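Local coordinates for terminal oxygenase component of carbazole 1,9a-dioxygenase (Nocardioides aromaticivorans, PDB 3GCF), which serves as the terminal oxygenase of carbazole 1,9a-dioxygenase, a Rieske nonheme iron enzyme that probably takes electrons from a ferredoxin to dioxygenate carbazole, at residues T283-E288 with V303-V308. Residues are numbered along the deposited sequence; the frame is centred on the assembly and turned at random.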
loop_
_atom_site.group_PDB
_atom_site.type_symbol
_atom_site.label_atom_id
_atom_site.label_comp_id
_atom_site.label_asym_id
_atom_site.label_seq_id
_atom_site.Cartn_x
_atom_site.Cartn_y
_atom_site.Cartn_z
ATOM N N THR A 283 -9.559 -15.825 40.724
ATOM C CA THR A 283 -10.857 -16.449 40.459
ATOM C C THR A 283 -11.150 -16.685 38.982
ATOM O O THR A 283 -12.275 -17.030 38.621
ATOM C CB THR A 283 -12.011 -15.589 40.994
ATOM O OG1 THR A 283 -12.029 -14.343 40.288
ATOM C CG2 THR A 283 -11.846 -15.321 42.490
ATOM N N LEU A 284 -10.150 -16.514 38.127
ATOM C CA LEU A 284 -10.369 -16.686 36.696
ATOM C C LEU A 284 -9.252 -17.423 35.977
ATOM O O LEU A 284 -8.123 -17.498 36.460
ATOM C CB LEU A 284 -10.527 -15.313 36.029
ATOM C CG LEU A 284 -11.671 -14.401 36.475
ATOM C CD1 LEU A 284 -11.472 -13.013 35.881
ATOM C CD2 LEU A 284 -13.001 -14.996 36.035
ATOM N N ILE A 285 -9.585 -17.959 34.809
ATOM C CA ILE A 285 -8.614 -18.624 33.960
ATOM C C ILE A 285 -8.717 -17.907 32.608
ATOM O O ILE A 285 -9.820 -17.595 32.153
ATOM C CB ILE A 285 -8.930 -20.126 33.796
ATOM C CG1 ILE A 285 -8.619 -20.856 35.107
ATOM C CG2 ILE A 285 -8.108 -20.721 32.645
ATOM C CD1 ILE A 285 -8.885 -22.355 35.057
ATOM N N GLN A 286 -7.577 -17.619 31.987
ATOM C CA GLN A 286 -7.566 -16.928 30.701
ATOM C C GLN A 286 -7.117 -17.812 29.547
ATOM O O GLN A 286 -6.068 -18.447 29.605
ATOM C CB GLN A 286 -6.668 -15.684 30.756
ATOM C CG GLN A 286 -6.712 -14.833 29.476
ATOM C CD GLN A 286 -6.183 -13.414 29.682
ATOM O OE1 GLN A 286 -6.469 -12.776 30.699
ATOM N NE2 GLN A 286 -5.429 -12.908 28.707
ATOM N N TYR A 287 -7.922 -17.840 28.492
ATOM C CA TYR A 287 -7.611 -18.628 27.310
ATOM C C TYR A 287 -7.355 -17.662 26.163
ATOM O O TYR A 287 -7.962 -16.592 26.097
ATOM C CB TYR A 287 -8.791 -19.539 26.950
ATOM C CG TYR A 287 -9.096 -20.607 27.978
ATOM C CD1 TYR A 287 -8.316 -21.764 28.068
ATOM C CD2 TYR A 287 -10.160 -20.458 28.871
ATOM C CE1 TYR A 287 -8.591 -22.754 29.029
ATOM C CE2 TYR A 287 -10.444 -21.440 29.835
ATOM C CZ TYR A 287 -9.656 -22.581 29.906
ATOM O OH TYR A 287 -9.933 -23.544 30.855
ATOM N N GLU A 288 -6.453 -18.032 25.263
ATOM C CA GLU A 288 -6.155 -17.189 24.123
ATOM C C GLU A 288 -6.019 -18.027 22.867
ATOM O O GLU A 288 -5.431 -19.113 22.891
ATOM C CB GLU A 288 -4.863 -16.393 24.352
ATOM C CG GLU A 288 -4.859 -15.553 25.627
ATOM C CD GLU A 288 -3.793 -14.469 25.619
ATOM O OE1 GLU A 288 -2.728 -14.662 24.991
ATOM O OE2 GLU A 288 -4.020 -13.420 26.255
ATOM N N VAL A 303 -10.484 -15.172 26.213
ATOM C CA VAL A 303 -11.686 -15.687 26.862
ATOM C C VAL A 303 -11.433 -15.993 28.327
ATOM O O VAL A 303 -10.526 -16.756 28.672
ATOM C CB VAL A 303 -12.189 -16.977 26.169
ATOM C CG1 VAL A 303 -13.594 -17.320 26.658
ATOM C CG2 VAL A 303 -12.185 -16.796 24.660
ATOM N N LEU A 304 -12.243 -15.393 29.190
ATOM C CA LEU A 304 -12.106 -15.588 30.623
ATOM C C LEU A 304 -13.111 -16.617 31.127
ATOM O O LEU A 304 -14.284 -16.586 30.759
ATOM C CB LEU A 304 -12.293 -14.252 31.346
ATOM C CG LEU A 304 -11.286 -13.166 30.937
ATOM C CD1 LEU A 304 -11.484 -11.935 31.807
ATOM C CD2 LEU A 304 -9.860 -13.687 31.078
ATOM N N GLN A 305 -12.634 -17.531 31.965
ATOM C CA GLN A 305 -13.463 -18.596 32.516
ATOM C C GLN A 305 -13.632 -18.484 34.024
ATOM O O GLN A 305 -12.656 -18.428 34.772
ATOM C CB GLN A 305 -12.855 -19.952 32.175
ATOM C CG GLN A 305 -13.563 -21.145 32.800
ATOM C CD GLN A 305 -12.916 -22.455 32.395
ATOM O OE1 GLN A 305 -11.713 -22.636 32.570
ATOM N NE2 GLN A 305 -13.704 -23.367 31.847
ATOM N N ARG A 306 -14.885 -18.469 34.458
ATOM C CA ARG A 306 -15.223 -18.365 35.867
ATOM C C ARG A 306 -16.090 -19.547 36.303
ATOM O O ARG A 306 -17.044 -19.913 35.621
ATOM C CB ARG A 306 -15.980 -17.057 36.106
ATOM C CG ARG A 306 -16.722 -16.977 37.433
ATOM C CD ARG A 306 -15.773 -17.030 38.611
ATOM N NE ARG A 306 -14.938 -15.838 38.719
ATOM C CZ ARG A 306 -15.396 -14.630 39.041
ATOM N NH1 ARG A 306 -16.687 -14.456 39.282
ATOM N NH2 ARG A 306 -14.561 -13.600 39.146
ATOM N N LYS A 307 -15.753 -20.148 37.436
ATOM C CA LYS A 307 -16.539 -21.264 37.954
ATOM C C LYS A 307 -17.831 -20.664 38.510
ATOM O O LYS A 307 -17.796 -19.646 39.204
ATOM C CB LYS A 307 -15.766 -21.989 39.062
ATOM C CG LYS A 307 -16.397 -23.301 39.513
ATOM C CD LYS A 307 -15.515 -24.036 40.517
ATOM C CE LYS A 307 -16.154 -25.351 40.949
ATOM N NZ LYS A 307 -15.322 -26.112 41.934
ATOM N N VAL A 308 -18.967 -21.275 38.190
ATOM C CA VAL A 308 -20.258 -20.780 38.662
ATOM C C VAL A 308 -21.125 -21.903 39.226
ATOM O O VAL A 308 -20.991 -23.060 38.835
ATOM C CB VAL A 308 -21.045 -20.086 37.528
ATOM C CG1 VAL A 308 -20.270 -18.889 37.011
ATOM C CG2 VAL A 308 -21.318 -21.075 36.402
HETATM O O HOH W 1 -13.269 -19.555 38.994
#
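R306 lies with NE and NH2 against T283, NE bonded to the backbone oxygen and NH2 to the hydroxyl oxygen OG1. NE donates to T283 O at 2.9 Å, with that oxygen in the guanidinium plane though NE itself sits above the carbonyl plane; NH2 reaches T283 OG1 by a more bent bond, 131° at the hydrogen. The chain is bent at CD and again at NE (chi3 68°), which puts NE beside T283 O. NH2 also forms a salt bridge with E320 of helix 311-331, which supplies the counter-charge, while D281 bonds T283 OG1. A water continues the link, donating to T283 O and accepting from K307 N. An alanine in place of R306 would probably leave E320 without its cationic mate and T283 O dependent on the water, with OG1 losing its NH2 donor. On the face carrying I285, Y287, V303 and Q305, Y287 OH donates to Q305 OE1 at 2.6 Å, ring and amide planes 73° apart; Q305 NE2 turns instead to G158 O and T164 OG1. Antiparallel backbone bonds join the strands, paired at I285 with Q305 and at Y287 with V303, where Y287 N meets V303 O at 2.8 Å. On the other face, L304 CD2 lies alongside the Q286 chain, 3.5 Å from Q286 OE1. L284 CD2 packs against R306 NE at 3.4 Å, and L284 CD1 approaches L304 CD1 at 4.2 Å. Q286 NE2 holds E288 OE2 and N334 OD1, with the Q286 side chain about 7 Å from that of the iron ligand D337. This hairpin of the catalytic domain's antiparallel sheet thus ties its mouth to helix 311-331 by charge, while its Q286 face lies near the iron site.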